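PDB 1Y07: desulfoferrodoxin (rbo) from Treponema pallidum subsp. pallidum str. Nichols, which probably reduces superoxide to hydrogen peroxide at a mononuclear iron centre, as a class III superoxide reductase of the desulfoferrodoxin family. Local coordinates for residues D44-V56 / A115-K128. Residues are numbered along the deposited sequence; the frame is centred on the assembly and turned at random.
Sequences DAAKEKHIPVVEV and AYEFCNLHGVWSGK. With FE (Fe (III) ion), chain H.
Cys-119 SG is bound to the iron at 2.1 Å, meets the edge of the His-50 ring close to the ring plane, and accepts weak hydrogen bonds from the backbone N of Leu-121 and of His-122. His-50 binds the same iron through NE2 at 2.3 Å and His-122 through ND1 at 2.1 Å; His-70 and His-76 complete the site, the four-histidine, one-cysteine centre of superoxide reductases. The His-50 and His-122 rings are oblique, their planes 55° apart, with His-50 CE1 over one face of His-122. Rotation of the His-50 ring is fixed at its other nitrogen: ND1 donates to Ala-46 O at 3.0 Å, in the ring plane and on a carbonyl lone pair. Trp-125 backs the ligand. His-50 CB sits almost exactly above the five-membered ring of Trp-125, 3.4 Å from the centroid, and the two rings form an offset stack with planes at 27°. Trp-125 NE1 donates to His-122 O from above the carbonyl plane, tying the tryptophan to the ligand loop, where His-122 and Gly-123 opposite Cys-119 make a classic beta bulge. At the far end of the indole, Ala-46 CB touches Trp-125 CH2 at 3.5 Å. At the edge of the His-50 ring, Glu-117, bent at chi2 (86°), brings OE1 within 2.6 Å of His-50 O. Further along, where the two sheets of the Ig-like sandwich face each other, Pro-52 CG lies against Gly-127 N, and Val-54 CG2 packs on Ala-115 CB, while a water bridges Val-54 N and Lys-128 O.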
# COMPACT_ATOMS: atom_id res chain seq x y z
N ASP B 44 7.43 26.19 -6.16
CA ASP B 44 7.05 26.89 -4.94
C ASP B 44 5.58 27.24 -4.97
O ASP B 44 4.86 26.95 -4.02
CB ASP B 44 7.84 28.20 -4.77
CG ASP B 44 9.16 28.01 -4.03
OD1 ASP B 44 9.27 27.11 -3.16
OD2 ASP B 44 10.15 28.76 -4.26
N ALA B 45 5.13 27.86 -6.06
CA ALA B 45 3.76 28.38 -6.17
C ALA B 45 2.68 27.30 -6.07
O ALA B 45 1.55 27.59 -5.64
CB ALA B 45 3.58 29.18 -7.46
N ALA B 46 3.00 26.08 -6.49
CA ALA B 46 2.08 24.95 -6.33
C ALA B 46 2.07 24.34 -4.90
O ALA B 46 1.18 23.55 -4.57
CB ALA B 46 2.37 23.84 -7.39
N LYS B 47 3.05 24.72 -4.06
CA LYS B 47 3.26 24.13 -2.71
C LYS B 47 2.05 24.28 -1.82
O LYS B 47 1.71 23.36 -1.09
CB LYS B 47 4.41 24.82 -1.96
CG LYS B 47 5.82 24.24 -2.08
CD LYS B 47 6.07 23.41 -3.30
CE LYS B 47 7.54 22.98 -3.38
NZ LYS B 47 8.52 24.11 -3.49
N GLU B 48 1.44 25.48 -1.84
CA GLU B 48 0.34 25.80 -0.92
C GLU B 48 -0.88 24.87 -1.07
O GLU B 48 -1.49 24.49 -0.07
CB GLU B 48 -0.12 27.26 -1.10
CG GLU B 48 0.77 28.27 -0.40
CD GLU B 48 0.22 29.69 -0.43
OE1 GLU B 48 -1.03 29.88 -0.49
OE2 GLU B 48 1.04 30.63 -0.39
N LYS B 49 -1.25 24.56 -2.31
CA LYS B 49 -2.43 23.75 -2.57
C LYS B 49 -2.07 22.26 -2.69
O LYS B 49 -2.98 21.44 -2.81
CB LYS B 49 -3.15 24.23 -3.85
CG LYS B 49 -4.06 25.47 -3.65
CD LYS B 49 -4.01 26.41 -4.86
CE LYS B 49 -5.37 26.61 -5.53
NZ LYS B 49 -6.22 27.68 -4.91
N HIS B 50 -0.78 21.90 -2.64
CA HIS B 50 -0.40 20.49 -2.94
C HIS B 50 0.43 19.74 -1.90
O HIS B 50 0.32 18.51 -1.86
CB HIS B 50 0.28 20.34 -4.33
CG HIS B 50 -0.66 20.57 -5.48
ND1 HIS B 50 -0.84 21.82 -6.06
CD2 HIS B 50 -1.51 19.72 -6.13
CE1 HIS B 50 -1.75 21.72 -7.01
NE2 HIS B 50 -2.22 20.47 -7.03
N ILE B 51 1.23 20.41 -1.07
CA ILE B 51 1.98 19.70 -0.03
C ILE B 51 1.06 19.18 1.10
O ILE B 51 0.37 19.98 1.72
CB ILE B 51 3.12 20.56 0.57
CG1 ILE B 51 4.18 20.78 -0.50
CG2 ILE B 51 3.69 19.91 1.84
CD1 ILE B 51 5.31 21.51 -0.02
N PRO B 52 1.09 17.88 1.39
CA PRO B 52 0.27 17.29 2.45
C PRO B 52 0.71 17.79 3.83
O PRO B 52 1.92 17.86 4.12
CB PRO B 52 0.46 15.75 2.27
CG PRO B 52 1.57 15.57 1.42
CD PRO B 52 1.92 16.85 0.74
N VAL B 53 -0.28 18.20 4.62
CA VAL B 53 -0.09 18.55 6.01
C VAL B 53 -0.53 17.37 6.85
O VAL B 53 -1.64 16.90 6.70
CB VAL B 53 -0.93 19.84 6.38
CG1 VAL B 53 -1.03 20.06 7.90
CG2 VAL B 53 -0.35 21.08 5.70
N VAL B 54 0.34 16.94 7.76
CA VAL B 54 0.11 15.79 8.62
C VAL B 54 -0.20 16.25 10.05
O VAL B 54 0.48 17.10 10.60
CB VAL B 54 1.34 14.79 8.57
CG1 VAL B 54 1.11 13.58 9.44
CG2 VAL B 54 1.62 14.38 7.11
N GLU B 55 -1.26 15.69 10.64
CA GLU B 55 -1.72 16.07 11.98
C GLU B 55 -2.03 14.80 12.74
O GLU B 55 -2.99 14.10 12.42
CB GLU B 55 -2.97 16.93 11.90
CG GLU B 55 -2.76 18.29 11.27
CD GLU B 55 -4.01 19.14 11.26
OE1 GLU B 55 -5.12 18.61 11.57
OE2 GLU B 55 -3.88 20.35 10.95
N VAL B 56 -1.19 14.48 13.71
CA VAL B 56 -1.33 13.28 14.50
C VAL B 56 -2.06 13.56 15.78
O VAL B 56 -1.83 14.59 16.49
CB VAL B 56 0.02 12.65 14.84
CG1 VAL B 56 -0.16 11.34 15.63
CG2 VAL B 56 0.83 12.43 13.60
N ALA B 115 3.96 11.50 4.16
CA ALA B 115 2.72 11.44 3.42
C ALA B 115 2.96 11.89 2.00
O ALA B 115 3.81 12.75 1.78
CB ALA B 115 1.66 12.31 4.07
N TYR B 116 2.18 11.34 1.07
CA TYR B 116 2.26 11.58 -0.38
C TYR B 116 0.84 11.74 -0.89
O TYR B 116 -0.01 11.04 -0.44
CB TYR B 116 2.95 10.43 -1.14
CG TYR B 116 4.26 9.97 -0.53
CD1 TYR B 116 4.25 9.15 0.59
CD2 TYR B 116 5.49 10.40 -1.04
CE1 TYR B 116 5.44 8.72 1.17
CE2 TYR B 116 6.68 9.95 -0.47
CZ TYR B 116 6.63 9.13 0.66
OH TYR B 116 7.77 8.69 1.31
N GLU B 117 0.60 12.72 -1.77
CA GLU B 117 -0.74 12.93 -2.38
C GLU B 117 -0.58 13.06 -3.87
O GLU B 117 0.41 13.61 -4.34
CB GLU B 117 -1.47 14.14 -1.79
CG GLU B 117 -0.86 15.49 -2.14
CD GLU B 117 -1.31 16.09 -3.47
OE1 GLU B 117 -0.84 17.20 -3.82
OE2 GLU B 117 -2.08 15.49 -4.21
N PHE B 118 -1.54 12.54 -4.62
CA PHE B 118 -1.57 12.68 -6.07
C PHE B 118 -2.73 13.58 -6.54
O PHE B 118 -3.89 13.26 -6.29
CB PHE B 118 -1.73 11.30 -6.74
CG PHE B 118 -1.81 11.36 -8.27
CD1 PHE B 118 -0.73 11.78 -9.01
CD2 PHE B 118 -2.97 11.00 -8.94
CE1 PHE B 118 -0.81 11.86 -10.39
CE2 PHE B 118 -3.04 11.08 -10.34
CZ PHE B 118 -1.98 11.50 -11.04
N CYS B 119 -2.38 14.65 -7.24
CA CYS B 119 -3.36 15.48 -7.93
C CYS B 119 -3.44 15.06 -9.41
O CYS B 119 -2.43 14.82 -10.06
CB CYS B 119 -3.00 16.95 -7.79
SG CYS B 119 -3.85 18.02 -8.99
N ASN B 120 -4.64 14.96 -9.94
CA ASN B 120 -4.81 14.40 -11.28
C ASN B 120 -4.19 15.31 -12.33
O ASN B 120 -3.76 14.85 -13.39
CB ASN B 120 -6.29 14.14 -11.57
CG ASN B 120 -7.01 15.36 -12.05
OD1 ASN B 120 -7.18 16.35 -11.31
ND2 ASN B 120 -7.48 15.30 -13.29
N LEU B 121 -4.10 16.59 -12.01
CA LEU B 121 -3.48 17.57 -12.91
C LEU B 121 -2.03 17.93 -12.56
O LEU B 121 -1.27 18.27 -13.45
CB LEU B 121 -4.32 18.85 -12.96
CG LEU B 121 -5.76 18.72 -13.50
CD1 LEU B 121 -6.34 20.07 -13.76
CD2 LEU B 121 -5.84 17.84 -14.78
N HIS B 122 -1.64 17.89 -11.28
CA HIS B 122 -0.32 18.38 -10.85
C HIS B 122 0.64 17.27 -10.34
O HIS B 122 1.79 17.55 -9.96
CB HIS B 122 -0.47 19.46 -9.75
CG HIS B 122 -1.15 20.71 -10.21
ND1 HIS B 122 -2.50 20.93 -10.05
CD2 HIS B 122 -0.66 21.81 -10.82
CE1 HIS B 122 -2.82 22.12 -10.54
NE2 HIS B 122 -1.72 22.67 -11.01
N GLY B 123 0.21 16.02 -10.34
CA GLY B 123 1.09 14.92 -9.95
C GLY B 123 1.30 14.70 -8.45
O GLY B 123 0.50 15.14 -7.62
N VAL B 124 2.39 14.02 -8.09
CA VAL B 124 2.60 13.66 -6.69
C VAL B 124 3.40 14.70 -5.92
O VAL B 124 4.36 15.27 -6.47
CB VAL B 124 3.32 12.30 -6.53
CG1 VAL B 124 3.42 11.91 -5.05
CG2 VAL B 124 2.62 11.22 -7.37
N TRP B 125 3.03 14.88 -4.66
CA TRP B 125 3.66 15.77 -3.68
C TRP B 125 3.83 15.10 -2.30
O TRP B 125 2.93 14.40 -1.79
CB TRP B 125 2.85 17.07 -3.51
CG TRP B 125 2.69 17.82 -4.79
CD1 TRP B 125 1.85 17.51 -5.84
CD2 TRP B 125 3.43 18.96 -5.20
NE1 TRP B 125 2.02 18.41 -6.86
CE2 TRP B 125 2.99 19.32 -6.50
CE3 TRP B 125 4.41 19.73 -4.59
CZ2 TRP B 125 3.49 20.42 -7.19
CZ3 TRP B 125 4.92 20.82 -5.27
CH2 TRP B 125 4.46 21.16 -6.56
N SER B 126 4.97 15.33 -1.66
CA SER B 126 5.20 14.78 -0.34
C SER B 126 5.35 15.80 0.80
O SER B 126 5.81 16.93 0.61
CB SER B 126 6.43 13.87 -0.35
OG SER B 126 7.62 14.58 -0.56
N GLY B 127 4.93 15.37 1.99
CA GLY B 127 4.98 16.19 3.19
C GLY B 127 5.10 15.38 4.47
O GLY B 127 4.78 14.19 4.49
N LYS B 128 5.54 16.04 5.53
CA LYS B 128 5.72 15.41 6.85
C LYS B 128 4.94 16.13 7.94
O LYS B 128 5.09 17.35 8.14
CB LYS B 128 7.21 15.26 7.23
CG LYS B 128 8.18 16.31 6.68
CD LYS B 128 9.44 16.48 7.57
CE LYS B 128 9.54 17.92 8.16
NZ LYS B 128 10.87 18.22 8.78
FE FE H . -3.83 20.12 -8.58
O HOH W 1 2.82 18.46 8.82